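Local coordinates for protein FAD synthetase (Saccharomyces cerevisiae, PDB 2WSI) that catalyses the adenylation of FMN by ATP to form the coenzyme FAD, with release of diphosphate, at residues N118-L121 against E122-R126; S204-L207 against Y208-E211. One frame throughout, in Å; residues are numbered along the deposited sequence.

Contact 1 (N118-L121 against E122-R126); sequences NFVL and ETSER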
ATOM      1  N   ASN A 118      -8.116  10.188  -7.609  1.00 11.92           N
ATOM      2  CA  ASN A 118      -9.140  10.559  -6.631  1.00 17.21           C
ATOM      3  C   ASN A 118      -8.952   9.816  -5.302  1.00 15.15           C
ATOM      4  O   ASN A 118      -9.101  10.391  -4.231  1.00 12.18           O
ATOM      5  CB  ASN A 118     -10.545  10.310  -7.179  1.00 13.65           C
ATOM      6  CG  ASN A 118     -10.965  11.351  -8.210  1.00 21.76           C
ATOM      7  OD1 ASN A 118     -10.465  12.468  -8.217  1.00 28.27           O
ATOM      8  ND2 ASN A 118     -11.874  10.977  -9.091  1.00 21.13           N
ATOM      9  N   PHE A 119      -8.614   8.536  -5.393  1.00  8.88           N
ATOM     10  CA  PHE A 119      -8.329   7.729  -4.213  1.00 12.16           C
ATOM     11  C   PHE A 119      -7.114   8.251  -3.435  1.00 10.19           C
ATOM     12  O   PHE A 119      -7.103   8.251  -2.201  1.00  9.67           O
ATOM     13  CB  PHE A 119      -8.080   6.265  -4.627  1.00 11.86           C
ATOM     14  CG  PHE A 119      -7.937   5.341  -3.455  1.00 11.07           C
ATOM     15  CD1 PHE A 119      -9.034   5.040  -2.654  1.00 10.02           C
ATOM     16  CD2 PHE A 119      -6.713   4.786  -3.144  1.00 10.46           C
ATOM     17  CE1 PHE A 119      -8.903   4.184  -1.583  1.00 12.71           C
ATOM     18  CE2 PHE A 119      -6.584   3.945  -2.069  1.00 12.17           C
ATOM     19  CZ  PHE A 119      -7.675   3.641  -1.291  1.00 11.76           C
ATOM     20  N   VAL A 120      -6.079   8.677  -4.149  1.00 10.95           N
ATOM     21  CA  VAL A 120      -4.897   9.225  -3.476  1.00 12.91           C
ATOM     22  C   VAL A 120      -5.257  10.468  -2.683  1.00 15.50           C
ATOM     23  O   VAL A 120      -4.848  10.633  -1.531  1.00  8.59           O
ATOM     24  CB  VAL A 120      -3.769   9.563  -4.483  1.00  9.49           C
ATOM     25  CG1 VAL A 120      -2.662  10.313  -3.794  1.00 13.62           C
ATOM     26  CG2 VAL A 120      -3.218   8.251  -5.125  1.00 12.30           C
ATOM     27  N   LEU A 121      -6.020  11.359  -3.306  1.00 11.07           N
ATOM     28  CA  LEU A 121      -6.466  12.586  -2.628  1.00 13.66           C
ATOM     29  C   LEU A 121      -7.341  12.264  -1.406  1.00 14.52           C
ATOM     30  O   LEU A 121      -7.122  12.807  -0.336  1.00 12.67           O
ATOM     31  CB  LEU A 121      -7.237  13.490  -3.605  1.00 16.12           C
ATOM     32  CG  LEU A 121      -6.483  14.031  -4.827  1.00 20.39           C
ATOM     33  CD1 LEU A 121      -7.373  15.065  -5.584  1.00 25.24           C
ATOM     34  CD2 LEU A 121      -5.151  14.670  -4.489  1.00 27.36           C
ATOM     35  N   GLU A 122      -8.330  11.382  -1.557  1.00 11.82           N
ATOM     36  CA  GLU A 122      -9.197  11.047  -0.434  1.00 12.61           C
ATOM     37  C   GLU A 122      -8.412  10.386   0.704  1.00 12.77           C
ATOM     38  O   GLU A 122      -8.625  10.696   1.876  1.00 11.39           O
ATOM     39  CB  GLU A 122     -10.348  10.118  -0.851  1.00 14.42           C
ATOM     40  CG  GLU A 122     -11.422  10.779  -1.718  1.00 23.02           C
ATOM     41  CD  GLU A 122     -12.326  11.716  -0.907  1.00 30.54           C
ATOM     42  OE1 GLU A 122     -12.247  11.714   0.349  1.00 22.75           O
ATOM     43  OE2 GLU A 122     -13.109  12.457  -1.532  1.00 26.57           O
ATOM     44  N   THR A 123      -7.494   9.481   0.379  1.00  9.09           N
ATOM     45  CA  THR A 123      -6.820   8.774   1.452  1.00  9.35           C
ATOM     46  C   THR A 123      -5.728   9.668   2.039  1.00 12.23           C
ATOM     47  O   THR A 123      -5.347   9.503   3.196  1.00 10.81           O
ATOM     48  CB  THR A 123      -6.297   7.376   1.027  1.00 14.09           C
ATOM     49  OG1 THR A 123      -5.414   7.492  -0.088  1.00  9.74           O
ATOM     50  CG2 THR A 123      -7.452   6.460   0.668  1.00  9.73           C
ATOM     51  N   SER A 124      -5.231  10.630   1.261  1.00 10.70           N
ATOM     52  CA  SER A 124      -4.315  11.632   1.824  1.00 10.03           C
ATOM     53  C   SER A 124      -5.020  12.401   2.940  1.00 12.91           C
ATOM     54  O   SER A 124      -4.414  12.775   3.936  1.00 10.76           O
ATOM     55  CB  SER A 124      -3.852  12.611   0.747  1.00 14.08           C
ATOM     56  OG  SER A 124      -2.853  12.009  -0.062  1.00 20.98           O
ATOM     57  N   GLU A 125      -6.313  12.664   2.763  1.00 15.74           N
ATOM     58  CA  GLU A 125      -7.060  13.365   3.797  1.00 15.02           C
ATOM     59  C   GLU A 125      -7.404  12.433   4.972  1.00 14.67           C
ATOM     60  O   GLU A 125      -7.332  12.847   6.135  1.00 14.80           O
ATOM     61  CB  GLU A 125      -8.311  14.031   3.216  1.00 16.24           C
ATOM     62  CG  GLU A 125      -7.954  15.147   2.213  1.00 25.56           C
ATOM     63  CD  GLU A 125      -7.832  16.535   2.851  1.00 37.48           C
ATOM     64  OE1 GLU A 125      -7.675  16.609   4.094  1.00 28.88           O
ATOM     65  OE2 GLU A 125      -7.906  17.549   2.103  1.00 32.98           O
ATOM     66  N   ARG A 126      -7.761  11.182   4.686  1.00  9.43           N
ATOM     67  CA  ARG A 126      -8.012  10.225   5.757  1.00 14.76           C
ATOM     68  C   ARG A 126      -6.767  10.002   6.644  1.00 11.78           C
ATOM     69  O   ARG A 126      -6.867   9.912   7.861  1.00 13.60           O
ATOM     70  CB  ARG A 126      -8.439   8.879   5.167  1.00 10.40           C
ATOM     71  CG  ARG A 126      -9.058   7.920   6.171  1.00 12.93           C
ATOM     72  CD  ARG A 126      -9.508   6.596   5.485  1.00 13.05           C
ATOM     73  NE  ARG A 126      -9.937   5.606   6.473  1.00 16.83           N
ATOM     74  CZ  ARG A 126     -10.979   5.747   7.294  1.00 22.34           C
ATOM     75  NH1 ARG A 126     -11.719   6.850   7.254  1.00 18.60           N
ATOM     76  NH2 ARG A 126     -11.279   4.781   8.171  1.00 21.98           N
TER

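Contact 2 (S204-L207 against Y208-E211); sequences SFLL and YSNE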
ATOM      1  N   SER A 204      -5.351 -10.481   2.547  1.00  8.82           N
ATOM      2  CA  SER A 204      -5.875 -10.878   3.844  1.00 10.84           C
ATOM      3  C   SER A 204      -5.837  -9.688   4.796  1.00 14.16           C
ATOM      4  O   SER A 204      -6.815  -9.424   5.485  1.00 10.45           O
ATOM      5  CB  SER A 204      -5.084 -12.023   4.463  1.00 14.38           C
ATOM      6  OG  SER A 204      -5.542 -12.236   5.780  1.00 10.12           O
ATOM      7  N   PHE A 205      -4.706  -8.984   4.842  1.00  8.74           N
ATOM      8  CA  PHE A 205      -4.598  -7.831   5.740  1.00  9.98           C
ATOM      9  C   PHE A 205      -5.479  -6.661   5.279  1.00 10.15           C
ATOM     10  O   PHE A 205      -6.191  -6.045   6.074  1.00 10.21           O
ATOM     11  CB  PHE A 205      -3.135  -7.389   5.878  1.00  6.43           C
ATOM     12  CG  PHE A 205      -2.947  -6.278   6.872  1.00  8.08           C
ATOM     13  CD1 PHE A 205      -3.025  -6.529   8.231  1.00 11.59           C
ATOM     14  CD2 PHE A 205      -2.750  -4.966   6.446  1.00  8.29           C
ATOM     15  CE1 PHE A 205      -2.865  -5.516   9.164  1.00 18.09           C
ATOM     16  CE2 PHE A 205      -2.588  -3.942   7.366  1.00 11.00           C
ATOM     17  CZ  PHE A 205      -2.639  -4.220   8.737  1.00 13.49           C
ATOM     18  N   LEU A 206      -5.465  -6.356   3.988  1.00  9.89           N
ATOM     19  CA  LEU A 206      -6.168  -5.157   3.514  1.00  9.20           C
ATOM     20  C   LEU A 206      -7.692  -5.335   3.646  1.00 10.61           C
ATOM     21  O   LEU A 206      -8.384  -4.424   4.044  1.00 10.62           O
ATOM     22  CB  LEU A 206      -5.732  -4.821   2.085  1.00  6.91           C
ATOM     23  CG  LEU A 206      -6.228  -3.497   1.500  1.00 13.31           C
ATOM     24  CD1 LEU A 206      -5.836  -2.345   2.441  1.00 16.50           C
ATOM     25  CD2 LEU A 206      -5.669  -3.305   0.107  1.00 13.17           C
ATOM     26  N   LEU A 207      -8.207  -6.540   3.383  1.00  7.59           N
ATOM     27  CA  LEU A 207      -9.635  -6.801   3.554  1.00  9.60           C
ATOM     28  C   LEU A 207     -10.010  -6.815   5.024  1.00 11.50           C
ATOM     29  O   LEU A 207     -11.029  -6.239   5.408  1.00 11.48           O
ATOM     30  CB  LEU A 207     -10.036  -8.144   2.912  1.00 10.65           C
ATOM     31  CG  LEU A 207     -10.052  -8.122   1.391  1.00 10.00           C
ATOM     32  CD1 LEU A 207     -10.250  -9.550   0.806  1.00 12.09           C
ATOM     33  CD2 LEU A 207     -11.119  -7.138   0.863  1.00 11.40           C
ATOM     34  N   TYR A 208      -9.203  -7.477   5.857  1.00 10.53           N
ATOM     35  CA  TYR A 208      -9.434  -7.399   7.304  1.00 12.83           C
ATOM     36  C   TYR A 208      -9.481  -5.970   7.859  1.00 16.00           C
ATOM     37  O   TYR A 208     -10.242  -5.700   8.807  1.00 12.54           O
ATOM     38  CB  TYR A 208      -8.389  -8.170   8.098  1.00 12.98           C
ATOM     39  CG  TYR A 208      -8.729  -8.159   9.593  1.00 16.02           C
ATOM     40  CD1 TYR A 208      -9.731  -8.987  10.091  1.00 23.13           C
ATOM     41  CD2 TYR A 208      -8.072  -7.311  10.483  1.00 13.54           C
ATOM     42  CE1 TYR A 208     -10.076  -8.988  11.450  1.00 15.76           C
ATOM     43  CE2 TYR A 208      -8.410  -7.294  11.868  1.00 16.75           C
ATOM     44  CZ  TYR A 208      -9.413  -8.155  12.324  1.00 26.10           C
ATOM     45  OH  TYR A 208      -9.782  -8.201  13.644  1.00 24.66           O
ATOM     46  N   SER A 209      -8.689  -5.059   7.294  1.00 10.11           N
ATOM     47  CA  SER A 209      -8.582  -3.702   7.867  1.00 10.98           C
ATOM     48  C   SER A 209      -9.894  -2.940   7.758  1.00 12.93           C
ATOM     49  O   SER A 209     -10.132  -1.979   8.512  1.00 11.90           O
ATOM     50  CB  SER A 209      -7.494  -2.862   7.187  1.00 12.14           C
ATOM     51  OG  SER A 209      -7.866  -2.473   5.869  1.00 10.77           O
ATOM     52  N   ASN A 210     -10.689  -3.338   6.767  1.00 14.08           N
ATOM     53  CA  ASN A 210     -11.922  -2.649   6.379  1.00 15.23           C
ATOM     54  C   ASN A 210     -11.678  -1.240   5.877  1.00 13.10           C
ATOM     55  O   ASN A 210     -12.629  -0.492   5.680  1.00 12.28           O
ATOM     56  CB  ASN A 210     -12.947  -2.587   7.526  1.00 21.35           C
ATOM     57  CG  ASN A 210     -14.382  -2.437   7.010  1.00 25.18           C
ATOM     58  OD1 ASN A 210     -14.724  -2.940   5.936  1.00 19.28           O
ATOM     59  ND2 ASN A 210     -15.213  -1.719   7.758  1.00 25.44           N
ATOM     60  N   GLU A 211     -10.418  -0.883   5.655  1.00 13.85           N
ATOM     61  CA  GLU A 211     -10.091   0.439   5.079  1.00 13.42           C
ATOM     62  C   GLU A 211     -10.545   0.517   3.617  1.00 13.53           C
ATOM     63  O   GLU A 211     -10.662  -0.504   2.944  1.00 11.66           O
ATOM     64  CB  GLU A 211      -8.581   0.700   5.190  1.00 12.35           C
ATOM     65  CG  GLU A 211      -8.145   1.010   6.624  1.00 10.65           C
ATOM     66  CD  GLU A 211      -8.688   2.376   7.065  1.00 16.65           C
ATOM     67  OE1 GLU A 211      -8.217   3.406   6.535  1.00 13.20           O
ATOM     68  OE2 GLU A 211      -9.608   2.414   7.903  1.00 12.01           O
TER
HETATM   69  O   HOH W   1     -10.923  -3.126   3.312  1.00 12.69           O

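Contact 1 (N118-L121 against E122-R126)
T123 meets F119 one helical turn back with both branches of its side chain. Its CB lies 3.4 Å from F119 O. From there the two branches part. OG1 sits between the backbone N and the carbonyl carbon (chi1 57°), which turns it back along the helix. It donates to F119 O at 2.8 Å. The same oxygen also takes the backbone bond from T123 N, and the two donors come from opposite faces of the carbonyl plane. OG1 has a further hydrogen bond to the hydroxyl of Y60, in a loop outside the helix. The other branch, CG2, is the methyl. It rests over one face of the F119 ring, 3.6 Å from the centroid and 21° off the ring normal. This is a CH-pi contact, shifted toward the rim, with F119 CZ the nearest ring atom at 3.4 Å. The ring reaches the methyl because CG of F119 is anti to its backbone N (chi1 -173°).

S124 repeats the polar half of this pattern one residue on. Its OG donates to V120 O at 2.8 Å from above the carbonyl plane. S124 N reaches the same oxygen from the other face. The hydroxyl is thus tied back to its own helix, while the S124 side chain also touches L129 and L131. On the outer side, E122 N bonds to N118 O and E125 N to L121 O with no side-chain hydroxyl added. The CG of E122 passes N118 O, and its carboxylate runs out from the helix.

Serine and threonine hydroxyls in helices commonly bond back to the carbonyl oxygen four residues earlier. Here they lie on the helix of a beta-alpha-beta unit, between strands 102-106 and 129-133, in the PAPS reductase-family domain that binds FAD.

Contact 2 (S204-L207 against Y208-E211)
S209 folds its hydroxyl back onto L206, and this is the tight part of the contact. OG donates to L206 O at 2.7 Å, tilted from the carbonyl plane. The torsion that allows this sets OG between the backbone N and the carbonyl carbon (chi1 72°). The same OG accepts from E211 N at 3.0 Å, in a nearly straight bond of 161°. One hydroxyl therefore both gives and receives. L206 CD1 lies alongside it at 4.0 Å, its leucine tip turned back toward the serine.

The bond from E211 N to S209 OG makes an ST turn, here at the C-terminal end of helix 199-209. N210 is the first residue to leave the helix, and it does so with positive phi. The bond ties the backbone of E211, two residues on, to the last turn of the helix.

Before the exit, Y208 N bonds to S204 O and S209 N to F205 O. S209 N also makes a weak bond to L206 O. The Y208 ring extends away from 204-207, and its hydroxyl bonds to S16 OG of helix 3-18. Rings of F205 and Y208 each meet Y17 edge-to-face. L207 touches F247 and I267.

The helix end is looser. N210 N still bonds to L207 O, at 3.2 Å, but from well above the carbonyl plane, 60° out of it. No side-chain atom of N210 comes closer than 4.6 Å to 204-207, and this residue is partly exposed. A water bridges the two segments: it donates to L206 O at 2.9 Å and to E211 O at 2.7 Å, so L206 O is gripped by both the serine hydroxyl and the water.

Overall arrangement
Along the chain, strand 102-106 leads into helix 114-126, where contact 1 lies, and then into strand 129-133. Contact 1 spans adjacent turns near the end of that helix and closes no long loop. Contact 2 comes later, at the end of helix 199-209. The two are in series, neither nested nor crossed, and their centres are about 17 Å apart. They meet directly through a salt bridge, R126 NE to E211 OE1 at 2.8 Å. It joins the last residue of helix 114-126 to E211, two residues past the end of helix 199-209. Y127 also bonds to E211, adding a second link between the two helix ends.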